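Local coordinates for protein acetylxylan esterase (Geobacillus stearothermophilus, PDB 5BN1) that removes acetyl groups from the xylose backbone of xylan and xylo-oligosaccharides as a serine esterase of the GDSL (SGNH hydrolase) family, working as a doughnut-shaped octamer, at residues G36-V41 and H200-A204; V66-K70 and T116-L120; I131-F137 and S167-Q173; F137-G141 and F176-L180. The protein carries 1 engineered substitution. All coordinates share one frame; numbering follows the deposited sequence.

Interaction 1. Residues G36-V41 and H200-A204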
loop_
_atom_site.group_PDB
_atom_site.type_symbol
_atom_site.label_atom_id
_atom_site.label_comp_id
_atom_site.label_asym_id
_atom_site.label_seq_id
_atom_site.Cartn_x
_atom_site.Cartn_y
_atom_site.Cartn_z
ATOM N N GLY A 36 -7.557 7.740 23.036
ATOM C CA GLY A 36 -6.982 8.479 24.145
ATOM C C GLY A 36 -8.083 8.719 25.179
ATOM O O GLY A 36 -8.990 7.933 25.478
ATOM N N TYR A 37 -7.915 9.882 25.823
ATOM C CA TYR A 37 -8.640 10.097 27.099
ATOM C C TYR A 37 -10.174 10.088 26.870
ATOM O O TYR A 37 -10.850 9.655 27.785
ATOM C CB TYR A 37 -8.240 11.385 27.869
ATOM C CG TYR A 37 -8.757 12.706 27.344
ATOM C CD1 TYR A 37 -8.163 13.405 26.292
ATOM C CD2 TYR A 37 -9.980 13.206 27.819
ATOM C CE1 TYR A 37 -8.690 14.585 25.756
ATOM C CE2 TYR A 37 -10.486 14.376 27.286
ATOM C CZ TYR A 37 -9.886 15.041 26.285
ATOM O OH TYR A 37 -10.433 16.219 25.698
ATOM N N VAL A 38 -10.668 10.560 25.738
ATOM C CA VAL A 38 -12.110 10.507 25.491
ATOM C C VAL A 38 -12.631 9.048 25.554
ATOM O O VAL A 38 -13.524 8.736 26.268
ATOM C CB VAL A 38 -12.465 11.191 24.210
ATOM C CG1 VAL A 38 -13.961 11.023 23.861
ATOM C CG2 VAL A 38 -12.129 12.697 24.279
ATOM N N ALA A 39 -11.921 8.195 24.840
ATOM C CA ALA A 39 -12.333 6.822 24.857
ATOM C C ALA A 39 -12.222 6.241 26.231
ATOM O O ALA A 39 -13.054 5.371 26.593
ATOM C CB ALA A 39 -11.505 6.016 23.861
ATOM N N TYR A 40 -11.167 6.551 26.959
ATOM C CA TYR A 40 -10.971 6.024 28.281
ATOM C C TYR A 40 -12.067 6.456 29.262
ATOM O O TYR A 40 -12.543 5.702 30.099
ATOM C CB TYR A 40 -9.597 6.313 28.854
ATOM C CG TYR A 40 -8.409 5.827 28.076
ATOM C CD1 TYR A 40 -8.561 4.888 27.116
ATOM C CD2 TYR A 40 -7.196 6.241 28.399
ATOM C CE1 TYR A 40 -7.440 4.465 26.356
ATOM C CE2 TYR A 40 -6.055 5.865 27.657
ATOM C CZ TYR A 40 -6.204 4.978 26.684
ATOM O OH TYR A 40 -5.073 4.503 25.951
ATOM N N VAL A 41 -12.452 7.747 29.146
ATOM C CA VAL A 41 -13.560 8.233 29.928
ATOM C C VAL A 41 -14.826 7.429 29.642
ATOM O O VAL A 41 -15.507 7.004 30.589
ATOM C CB VAL A 41 -13.736 9.770 29.653
ATOM C CG1 VAL A 41 -15.132 10.213 30.100
ATOM C CG2 VAL A 41 -12.620 10.631 30.263
ATOM N N HIS A 200 -2.854 9.709 29.001
ATOM C CA HIS A 200 -4.301 9.769 28.679
ATOM C C HIS A 200 -5.099 9.322 29.880
ATOM O O HIS A 200 -6.244 9.791 30.083
ATOM C CB HIS A 200 -4.608 9.053 27.389
ATOM C CG HIS A 200 -4.347 9.931 26.198
ATOM N ND1 HIS A 200 -3.196 9.981 25.415
ATOM C CD2 HIS A 200 -5.110 10.899 25.732
ATOM C CE1 HIS A 200 -3.339 10.935 24.477
ATOM N NE2 HIS A 200 -4.537 11.487 24.683
ATOM N N MET A 201 -4.597 8.360 30.662
ATOM C CA MET A 201 -5.250 7.951 31.879
ATOM C C MET A 201 -5.271 9.068 32.890
ATOM O O MET A 201 -6.255 9.253 33.603
ATOM C CB MET A 201 -4.620 6.703 32.538
ATOM C CG MET A 201 -4.986 5.492 31.735
ATOM S SD MET A 201 -6.771 5.016 31.854
ATOM C CE MET A 201 -6.435 3.564 30.823
ATOM N N ILE A 202 -4.172 9.775 33.030
ATOM C CA ILE A 202 -4.102 11.006 33.925
ATOM C C ILE A 202 -5.229 11.947 33.531
ATOM O O ILE A 202 -5.962 12.456 34.410
ATOM C CB ILE A 202 -2.716 11.626 33.862
ATOM C CG1 ILE A 202 -1.664 10.767 34.529
ATOM C CG2 ILE A 202 -2.744 13.054 34.485
ATOM C CD1 ILE A 202 -0.242 11.162 34.151
ATOM N N LEU A 203 -5.337 12.234 32.264
ATOM C CA LEU A 203 -6.391 13.110 31.735
ATOM C C LEU A 203 -7.758 12.569 32.030
ATOM O O LEU A 203 -8.643 13.285 32.485
ATOM C CB LEU A 203 -6.239 13.409 30.280
ATOM C CG LEU A 203 -5.005 14.204 29.844
ATOM C CD1 LEU A 203 -4.795 14.145 28.347
ATOM C CD2 LEU A 203 -5.256 15.673 30.256
ATOM N N ALA A 204 -8.000 11.279 31.719
ATOM C CA ALA A 204 -9.356 10.723 31.946
ATOM C C ALA A 204 -9.675 10.789 33.434
ATOM O O ALA A 204 -10.846 11.084 33.821
ATOM C CB ALA A 204 -9.390 9.306 31.465
#
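The start of helix 37-48 packs against helix 197-211 close to the active site, with Gly36 and Tyr37 meeting the ring of His200. Gly36 is the N-cap residue, and its CA lies over one face of the imidazole, 3.8 Å from the ring centroid, a CH-pi contact that a bare alpha carbon can make at such close range. His200 CD2 also approaches Tyr37 N to 3.0 Å, while His200 NE2 makes a weak hydrogen bond to Ile16 O, beside the probable nucleophile Ser15. The Tyr37 ring turns its edge to His200 CD2, which lies near its plane, and Tyr37 OH is hydrogen-bonded to Thr17 OG1. Tyr37 CB rests 3.7 Å from Leu203 CB.

The axes of the two short helical segments run at 55° to each other and approach to 8.4 Å, a close crossing on one side of the alpha/beta/alpha sandwich of SGNH hydrolases. Small Ala204 suits this crossing: its CB lies 3.7 Å from Val41 CG2 and 4.0 Å from Tyr40 CB. Tyr40 and Met201 make a Met-aromatic contact, in which the flexible thioether lets Met201 CE settle over one face of the ring, 4.0 Å from its centroid, with SD oblique to it. Both residues also pack on a second subunit, where Tyr40 meets Tyr40, and Met201 meets Met201, of that neighbouring subunit.

Interaction 2. Residues V66-K70 and T116-L120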
loop_
_atom_site.group_PDB
_atom_site.type_symbol
_atom_site.label_atom_id
_atom_site.label_comp_id
_atom_site.label_asym_id
_atom_site.label_seq_id
_atom_site.Cartn_x
_atom_site.Cartn_y
_atom_site.Cartn_z
ATOM N N VAL A 66 -7.722 27.753 19.394
ATOM C CA VAL A 66 -9.121 28.215 19.658
ATOM C C VAL A 66 -9.664 28.989 18.446
ATOM O O VAL A 66 -10.877 29.052 18.242
ATOM C CB VAL A 66 -9.187 29.026 20.962
ATOM C CG1 VAL A 66 -8.630 30.450 20.806
ATOM C CG2 VAL A 66 -10.637 29.089 21.448
ATOM N N ARG A 67 -8.795 29.535 17.618
ATOM C CA ARG A 67 -9.191 30.238 16.425
ATOM C C ARG A 67 -9.840 29.217 15.467
ATOM O O ARG A 67 -10.891 29.427 14.819
ATOM C CB ARG A 67 -8.023 30.872 15.790
ATOM C CG ARG A 67 -8.364 31.639 14.507
ATOM C CD ARG A 67 -7.084 32.116 13.800
ATOM N NE ARG A 67 -6.186 32.959 14.608
ATOM C CZ ARG A 67 -4.875 33.048 14.510
ATOM N NH1 ARG A 67 -4.179 32.216 13.655
ATOM N NH2 ARG A 67 -4.197 33.875 15.228
ATOM N N ASP A 68 -9.261 27.981 15.370
ATOM C CA ASP A 68 -9.877 26.977 14.590
ATOM C C ASP A 68 -11.179 26.478 15.177
ATOM O O ASP A 68 -12.114 26.128 14.418
ATOM C CB ASP A 68 -8.913 25.786 14.439
ATOM C CG ASP A 68 -7.629 26.178 13.787
ATOM O OD1 ASP A 68 -7.659 26.704 12.622
ATOM O OD2 ASP A 68 -6.521 25.923 14.325
ATOM N N LEU A 69 -11.257 26.356 16.484
ATOM C CA LEU A 69 -12.547 26.017 17.131
ATOM C C LEU A 69 -13.644 26.969 16.750
ATOM O O LEU A 69 -14.692 26.564 16.353
ATOM C CB LEU A 69 -12.442 25.938 18.617
ATOM C CG LEU A 69 -11.510 24.926 19.240
ATOM C CD1 LEU A 69 -11.797 24.686 20.694
ATOM C CD2 LEU A 69 -11.529 23.586 18.569
ATOM N N LYS A 70 -13.302 28.248 16.782
ATOM C CA LYS A 70 -14.338 29.249 16.419
ATOM C C LYS A 70 -14.826 29.052 15.037
ATOM O O LYS A 70 -16.018 29.168 14.768
ATOM C CB LYS A 70 -13.802 30.661 16.607
ATOM C CG LYS A 70 -14.821 31.750 16.129
ATOM C CD LYS A 70 -14.153 33.065 16.377
ATOM C CE LYS A 70 -15.035 34.236 15.947
ATOM N NZ LYS A 70 -14.169 35.479 15.896
ATOM N N THR A 116 -11.676 34.829 22.430
ATOM C CA THR A 116 -12.361 33.865 21.635
ATOM C C THR A 116 -12.947 32.738 22.564
ATOM O O THR A 116 -14.096 32.374 22.386
ATOM C CB THR A 116 -11.406 33.254 20.584
ATOM O OG1 THR A 116 -10.852 34.302 19.746
ATOM C CG2 THR A 116 -12.103 32.240 19.720
ATOM N N LEU A 117 -12.172 32.271 23.513
ATOM C CA LEU A 117 -12.640 31.187 24.370
ATOM C C LEU A 117 -13.865 31.685 25.153
ATOM O O LEU A 117 -14.859 30.987 25.248
ATOM C CB LEU A 117 -11.573 30.689 25.295
ATOM C CG LEU A 117 -11.965 29.486 26.212
ATOM C CD1 LEU A 117 -12.485 28.302 25.410
ATOM C CD2 LEU A 117 -10.799 29.098 27.068
ATOM N N ARG A 118 -13.694 32.888 25.664
ATOM C CA ARG A 118 -14.777 33.504 26.461
ATOM C C ARG A 118 -16.009 33.589 25.614
ATOM O O ARG A 118 -17.126 33.274 26.095
ATOM C CB ARG A 118 -14.332 34.857 27.040
ATOM C CG ARG A 118 -15.460 35.585 27.783
ATOM C CD ARG A 118 -14.812 36.780 28.425
ATOM N NE ARG A 118 -15.852 37.566 29.069
ATOM C CZ ARG A 118 -16.561 38.444 28.417
ATOM N NH1 ARG A 118 -16.467 38.781 27.151
ATOM N NH2 ARG A 118 -17.479 39.128 29.150
ATOM N N SER A 119 -15.916 34.085 24.387
ATOM C CA SER A 119 -17.040 34.203 23.554
ATOM C C SER A 119 -17.710 32.912 23.201
ATOM O O SER A 119 -18.969 32.776 23.190
ATOM C CB SER A 119 -16.680 34.891 22.253
ATOM O OG SER A 119 -17.760 34.981 21.372
ATOM N N LEU A 120 -16.920 31.870 22.965
ATOM C CA LEU A 120 -17.466 30.568 22.674
ATOM C C LEU A 120 -18.254 30.066 23.915
ATOM O O LEU A 120 -19.296 29.426 23.721
ATOM C CB LEU A 120 -16.330 29.559 22.302
ATOM C CG LEU A 120 -15.807 29.863 20.915
ATOM C CD1 LEU A 120 -14.590 28.933 20.677
ATOM C CD2 LEU A 120 -16.706 29.730 19.748
#
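This is an apolar helix-helix contact without a cross-segment hydrogen bond: Val66 and Lys70 of helix 66-78 meet Thr116 and Leu120 of helix 110-124. The two short segments run in roughly the same direction, 34° apart, with axes 9.9 Å from each other at closest approach. That spacing leaves room for branched side chains of moderate size, and methyl groups do most of the touching.

Val66 turns both its methyls to the partner helix. Its CG2 points away from the backbone N and slides past Thr116 and Leu120, reaching Leu120 CD1 at 4.0 Å, while CG1 lies against the CB of Thr116. A beta-branched threonine serves well opposite it, because its two branches do different jobs. Thr116 OG1 turns back to a hydrogen bond with Glu112 O of its own helix, whereas the methyl CG2 enters the interface, 3.7 Å from Val66 O and 3.9 Å from Lys70 CB.

Lys70 is exposed, yet its extended aliphatic chain crosses Thr116 at about a right angle, and its CD comes within 4.0 Å of Thr116 CG2. One turn further along, Leu120 forks over the helix 66-78 backbone: CD1 is 4.2 Å from Leu69 CB, and CD2 is 4.1 Å from Lys70 CA.

Around the pair, Val66 N is hydrogen-bonded to Asp93 and Leu69 packs on Ile89, just beyond strand 84-88. Leu117, with its CB beside Val66, continues into Val158 and Ile161 of helix 146-165, the next helix along this layer.

Interaction 3. Residues I131-F137 and S167-Q173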
loop_
_atom_site.group_PDB
_atom_site.type_symbol
_atom_site.label_atom_id
_atom_site.label_comp_id
_atom_site.label_asym_id
_atom_site.label_seq_id
_atom_site.Cartn_x
_atom_site.Cartn_y
_atom_site.Cartn_z
ATOM N N ILE A 131 -21.048 23.016 30.654
ATOM C CA ILE A 131 -19.750 23.134 29.937
ATOM C C ILE A 131 -18.723 22.712 30.891
ATOM O O ILE A 131 -18.661 23.057 32.070
ATOM C CB ILE A 131 -19.528 24.566 29.473
ATOM C CG1 ILE A 131 -20.528 24.876 28.361
ATOM C CG2 ILE A 131 -18.060 24.741 28.977
ATOM C CD1 ILE A 131 -20.496 26.327 27.921
ATOM N N ILE A 132 -17.708 21.910 30.369
ATOM C CA ILE A 132 -16.584 21.571 31.122
ATOM C C ILE A 132 -15.308 22.135 30.457
ATOM O O ILE A 132 -15.116 21.882 29.293
ATOM C CB ILE A 132 -16.330 20.005 31.190
ATOM C CG1 ILE A 132 -17.615 19.309 31.695
ATOM C CG2 ILE A 132 -15.195 19.705 32.129
ATOM C CD1 ILE A 132 -18.261 18.353 30.781
ATOM N N LEU A 133 -14.626 23.047 31.135
ATOM C CA LEU A 133 -13.429 23.667 30.607
ATOM C C LEU A 133 -12.281 22.958 31.229
ATOM O O LEU A 133 -11.961 22.978 32.385
ATOM C CB LEU A 133 -13.401 25.184 31.032
ATOM C CG LEU A 133 -14.389 25.910 30.174
ATOM C CD1 LEU A 133 -14.515 27.329 30.756
ATOM C CD2 LEU A 133 -13.941 26.106 28.774
ATOM N N MET A 134 -11.474 22.333 30.294
ATOM C CA MET A 134 -10.238 21.752 30.710
ATOM C C MET A 134 -9.077 22.605 30.293
ATOM O O MET A 134 -9.021 23.096 29.202
ATOM C CB MET A 134 -10.057 20.402 29.954
ATOM C CG MET A 134 -11.182 19.423 30.134
ATOM S SD MET A 134 -11.037 17.800 29.158
ATOM C CE MET A 134 -9.637 17.126 30.023
ATOM N N THR A 135 -8.148 22.787 31.169
ATOM C CA THR A 135 -6.956 23.622 30.868
ATOM C C THR A 135 -6.118 22.903 29.799
ATOM O O THR A 135 -6.165 21.652 29.751
ATOM C CB THR A 135 -6.011 23.907 32.035
ATOM O OG1 THR A 135 -5.468 22.694 32.625
ATOM C CG2 THR A 135 -6.797 24.585 33.188
ATOM N N PRO A 136 -5.463 23.633 28.941
ATOM C CA PRO A 136 -4.282 23.023 28.277
ATOM C C PRO A 136 -3.290 22.607 29.336
ATOM O O PRO A 136 -3.332 22.862 30.561
ATOM C CB PRO A 136 -3.863 24.138 27.348
ATOM C CG PRO A 136 -4.026 25.416 28.198
ATOM C CD PRO A 136 -5.371 25.141 28.794
ATOM N N PHE A 137 -2.180 21.971 28.878
ATOM C CA PHE A 137 -1.145 21.527 29.744
ATOM C C PHE A 137 0.174 21.409 28.935
ATOM O O PHE A 137 0.135 21.395 27.705
ATOM C CB PHE A 137 -1.473 20.099 30.354
ATOM C CG PHE A 137 -1.644 18.997 29.353
ATOM C CD1 PHE A 137 -0.500 18.379 28.888
ATOM C CD2 PHE A 137 -2.871 18.644 28.851
ATOM C CE1 PHE A 137 -0.635 17.403 27.881
ATOM C CE2 PHE A 137 -3.018 17.709 27.879
ATOM C CZ PHE A 137 -1.898 17.112 27.365
ATOM N N SER A 167 -18.911 27.238 34.867
ATOM C CA SER A 167 -18.647 25.964 34.140
ATOM C C SER A 167 -17.887 25.037 35.065
ATOM O O SER A 167 -17.180 25.422 35.975
ATOM C CB SER A 167 -17.768 26.336 32.965
ATOM O OG SER A 167 -18.420 27.108 31.977
ATOM N N LEU A 168 -17.934 23.742 34.776
ATOM C CA LEU A 168 -17.077 22.821 35.465
ATOM C C LEU A 168 -15.624 23.049 34.891
ATOM O O LEU A 168 -15.443 23.623 33.850
ATOM C CB LEU A 168 -17.504 21.361 35.170
ATOM C CG LEU A 168 -18.893 20.959 35.743
ATOM C CD1 LEU A 168 -19.218 19.494 35.387
ATOM C CD2 LEU A 168 -18.836 21.172 37.208
ATOM N N PHE A 169 -14.689 22.590 35.643
ATOM C CA PHE A 169 -13.267 22.971 35.438
ATOM C C PHE A 169 -12.334 21.848 35.778
ATOM O O PHE A 169 -12.348 21.272 36.900
ATOM C CB PHE A 169 -12.919 24.196 36.292
ATOM C CG PHE A 169 -11.459 24.564 36.293
ATOM C CD1 PHE A 169 -10.927 25.042 35.091
ATOM C CD2 PHE A 169 -10.629 24.349 37.313
ATOM C CE1 PHE A 169 -9.568 25.354 35.069
ATOM C CE2 PHE A 169 -9.244 24.660 37.325
ATOM C CZ PHE A 169 -8.721 25.175 36.116
ATOM N N VAL A 170 -11.442 21.463 34.804
ATOM C CA VAL A 170 -10.439 20.493 35.066
ATOM C C VAL A 170 -9.056 21.100 34.869
ATOM O O VAL A 170 -8.727 21.515 33.733
ATOM C CB VAL A 170 -10.616 19.311 34.047
ATOM C CG1 VAL A 170 -9.576 18.205 34.374
ATOM C CG2 VAL A 170 -12.020 18.786 34.051
ATOM N N ASP A 171 -8.261 21.060 35.897
ATOM C CA ASP A 171 -6.908 21.537 35.897
ATOM C C ASP A 171 -5.993 20.334 35.473
ATOM O O ASP A 171 -5.517 19.591 36.305
ATOM C CB ASP A 171 -6.468 22.125 37.199
ATOM C CG ASP A 171 -5.169 22.783 37.136
ATOM O OD1 ASP A 171 -4.339 22.612 36.120
ATOM O OD2 ASP A 171 -4.789 23.636 38.036
ATOM N N THR A 172 -5.773 20.253 34.162
ATOM C CA THR A 172 -4.965 19.084 33.635
ATOM C C THR A 172 -3.565 19.292 33.995
ATOM O O THR A 172 -2.782 18.369 34.117
ATOM C CB THR A 172 -5.192 18.944 32.132
ATOM O OG1 THR A 172 -4.744 20.151 31.506
ATOM C CG2 THR A 172 -6.598 18.649 31.793
ATOM N N GLN A 173 -3.048 20.532 34.084
ATOM C CA GLN A 173 -1.691 20.759 34.504
ATOM C C GLN A 173 -1.435 20.237 35.873
ATOM O O GLN A 173 -0.441 19.627 36.092
ATOM C CB GLN A 173 -1.277 22.269 34.441
ATOM C CG GLN A 173 0.185 22.475 34.616
ATOM C CD GLN A 173 1.015 21.879 33.507
ATOM O OE1 GLN A 173 2.008 21.072 33.808
ATOM N NE2 GLN A 173 0.723 22.214 32.356
#
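The Phe137 ring receives Thr172 OG1 at its edge, near the ring plane, whereas the Phe169 ring meets Thr135 CG2 obliquely and carries the backbone N of Asp171 over one face. Phe169 CE1 comes within 3.4 Å of Thr135 CG2. Phe169 belongs to strand 168-170 and Phe137 follows strand 130-134; the two parallel strands form a beta-alpha-beta unit, joined through helix 146-165, and strand 168-170 borders the chain's five-stranded sheet.

Backbone hydrogen bonds alternate between the strands: Leu168 N to Ile131 O, Leu133 N to Leu168 O, Val170 N to Leu133 O, and Thr135 N to Val170 O. The last is nearly straight, 170° at the hydrogen. Branched and flexible apolar residues suit the largely buried faces. Ile132, Met134, Leu168 and Val170 share one, where Ile132 CG2 and Val170 CG2 lie 3.8 Å apart; Ala206 of helix 197-211 packs on Val170. Leu133 and Phe169 point to the other, where Leu133 packs on Ala162 of helix 146-165.

Beyond the strands, threonines bridge the loop to helix 172-180. Asp171 is the N-cap, its OD1 bonded to Ala174 N. With chi1 of 59°, Thr135 turns OG1 back over its own chain, accepting from Thr172 N at 2.9 Å and donating to Pro136 O at 3.0 Å. Thr172 OG1 donates to Thr135 O over 2.7 Å, from 58° out of the carbonyl plane.

Interaction 4. Residues F137-G141 and F176-L180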
loop_
_atom_site.group_PDB
_atom_site.type_symbol
_atom_site.label_atom_id
_atom_site.label_comp_id
_atom_site.label_asym_id
_atom_site.label_seq_id
_atom_site.Cartn_x
_atom_site.Cartn_y
_atom_site.Cartn_z
ATOM N N PHE A 137 -2.180 21.971 28.878
ATOM C CA PHE A 137 -1.145 21.527 29.744
ATOM C C PHE A 137 0.174 21.409 28.935
ATOM O O PHE A 137 0.135 21.395 27.705
ATOM C CB PHE A 137 -1.473 20.099 30.354
ATOM C CG PHE A 137 -1.644 18.997 29.353
ATOM C CD1 PHE A 137 -0.500 18.379 28.888
ATOM C CD2 PHE A 137 -2.871 18.644 28.851
ATOM C CE1 PHE A 137 -0.635 17.403 27.881
ATOM C CE2 PHE A 137 -3.018 17.709 27.879
ATOM C CZ PHE A 137 -1.898 17.112 27.365
ATOM N N TYR A 138 1.234 21.286 29.709
ATOM C CA TYR A 138 2.577 21.044 29.129
ATOM C C TYR A 138 3.259 20.145 30.082
ATOM O O TYR A 138 3.329 20.433 31.292
ATOM C CB TYR A 138 3.318 22.319 28.858
ATOM C CG TYR A 138 4.586 22.193 28.045
ATOM C CD1 TYR A 138 4.556 21.588 26.810
ATOM C CD2 TYR A 138 5.762 22.776 28.462
ATOM C CE1 TYR A 138 5.666 21.518 26.016
ATOM C CE2 TYR A 138 6.900 22.688 27.654
ATOM C CZ TYR A 138 6.824 22.094 26.439
ATOM O OH TYR A 138 7.984 22.094 25.656
ATOM N N ILE A 139 3.755 18.989 29.565
ATOM C CA ILE A 139 4.270 18.004 30.486
ATOM C C ILE A 139 5.724 18.313 30.779
ATOM O O ILE A 139 6.691 17.863 30.149
ATOM C CB ILE A 139 4.066 16.568 29.891
ATOM C CG1 ILE A 139 2.629 16.343 29.567
ATOM C CG2 ILE A 139 4.647 15.510 30.880
ATOM C CD1 ILE A 139 2.311 15.039 28.822
ATOM N N GLU A 140 5.929 19.208 31.771
ATOM C CA GLU A 140 7.213 19.820 32.071
ATOM C C GLU A 140 7.098 20.321 33.512
ATOM O O GLU A 140 6.152 21.096 33.772
ATOM C CB GLU A 140 7.478 21.051 31.102
ATOM C CG GLU A 140 8.650 21.868 31.527
ATOM C CD GLU A 140 9.898 21.075 31.729
ATOM O OE1 GLU A 140 10.373 20.386 30.751
ATOM O OE2 GLU A 140 10.459 21.046 32.886
ATOM N N GLY A 141 7.882 19.821 34.448
ATOM C CA GLY A 141 7.744 20.188 35.855
ATOM C C GLY A 141 8.421 21.470 36.240
ATOM O O GLY A 141 8.113 22.004 37.333
ATOM N N PHE A 176 -0.990 16.539 35.806
ATOM C CA PHE A 176 0.373 16.112 35.395
ATOM C C PHE A 176 1.438 16.458 36.417
ATOM O O PHE A 176 2.385 15.769 36.633
ATOM C CB PHE A 176 0.734 16.663 34.048
ATOM C CG PHE A 176 0.112 15.914 32.892
ATOM C CD1 PHE A 176 0.615 14.621 32.580
ATOM C CD2 PHE A 176 -0.870 16.440 32.133
ATOM C CE1 PHE A 176 0.047 13.951 31.562
ATOM C CE2 PHE A 176 -1.430 15.771 31.095
ATOM C CZ PHE A 176 -0.997 14.436 30.860
ATOM N N ASN A 177 1.317 17.652 37.038
ATOM C CA ASN A 177 2.317 18.068 37.955
ATOM C C ASN A 177 2.514 17.043 39.092
ATOM O O ASN A 177 3.675 16.870 39.516
ATOM C CB ASN A 177 1.912 19.402 38.587
ATOM C CG ASN A 177 2.012 20.581 37.625
ATOM O OD1 ASN A 177 2.591 20.461 36.571
ATOM N ND2 ASN A 177 1.390 21.708 38.006
ATOM N N GLU A 178 1.415 16.444 39.527
ATOM C CA GLU A 178 1.553 15.413 40.634
ATOM C C GLU A 178 2.422 14.240 40.174
ATOM O O GLU A 178 3.356 13.833 40.861
ATOM C CB GLU A 178 0.207 14.995 41.008
ATOM C CG GLU A 178 0.237 13.858 42.070
ATOM C CD GLU A 178 0.795 14.263 43.453
ATOM O OE1 GLU A 178 0.871 15.504 43.860
ATOM O OE2 GLU A 178 1.180 13.231 44.124
ATOM N N VAL A 179 2.212 13.815 38.944
ATOM C CA VAL A 179 3.027 12.673 38.450
ATOM C C VAL A 179 4.493 13.062 38.198
ATOM O O VAL A 179 5.416 12.268 38.279
ATOM C CB VAL A 179 2.336 12.056 37.223
ATOM C CG1 VAL A 179 3.160 10.933 36.628
ATOM C CG2 VAL A 179 0.947 11.532 37.615
ATOM N N LEU A 180 4.673 14.309 37.750
ATOM C CA LEU A 180 5.995 14.865 37.490
ATOM C C LEU A 180 6.850 15.034 38.741
ATOM O O LEU A 180 8.081 15.203 38.642
ATOM C CB LEU A 180 5.836 16.164 36.708
ATOM C CG LEU A 180 5.316 16.021 35.285
ATOM C CD1 LEU A 180 4.895 17.387 34.745
ATOM C CD2 LEU A 180 6.394 15.427 34.378
#
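Phe176, on helix 172-180, makes the tightly packed half of this contact, with Phe137 and Ile139 pressed against its ring; at the other end, Leu180 meets the exposed Gly141 more loosely. The two phenyl rings are inclined at 39° with centroids 4.7 Å apart, neither stacked nor edge-to-face. A single atom leads the approach: Phe176 CE2 stands over the centre of the Phe137 ring and comes within 3.5 Å of Phe137 CD1.

Ile139 uses its long branch on the same phenyl. CG1 sits almost squarely above a face of Phe176, 4.0 Å from the centroid and 9° from the normal, and Ile139 CD1 extends the contact to Phe176 CE1 at 3.7 Å. A chi1 of -56° sets CG1 beside the backbone N, while CG2 points the opposite way from that N, where it meets Leu180 CD2 at 3.9 Å. Isoleucine suits the place because its two branches can serve two partners at once. The forked end of Leu180 does likewise, its CD1 lying against the backbone, 3.6 Å from Glu140 N and 3.9 Å from Gly141 N.

On the solvent side, the exposed Gly141 has its N hydrogen-bonded to a glycerol, probably from the crystallisation liquor. Glu140, by contrast, is buried and points away from the helix: its OE1 forms a salt bridge with Arg192, and its OE2 accepts from Asn142 N.

Ile139 centres an inverse gamma turn, and its backbone is hydrogen-bonded to Arg192, which ties this loop to the segment bearing Asp191 and His194, the probable charge-relay pair of the SGNH triad.

How the interactions relate
Interactions 1, 3 and 4 form a continuous apolar cluster. Leu203 of interaction 1 joins them: its CD2 lies 3.6 Å from Thr172 CG2, 3.8 Å from Phe137 CE2 and 3.9 Å from Phe176 CE2. Interactions 3 and 4 share Phe137 and helix 172-180. Interaction 2 stands apart from this cluster, its centre about 23 Å from that of interaction 1, and connects through Leu117 CD1, 4.3 Å from Leu133 CD2 in interaction 3. The probable catalytic residues lie near several contacts: the side chains of His200, Phe137 and Ile139 are about 6, 8 and 7 Å from that of His194, whereas the side chain of Leu69 is about 9 Å from that of Asn92, the probable transition-state stabiliser.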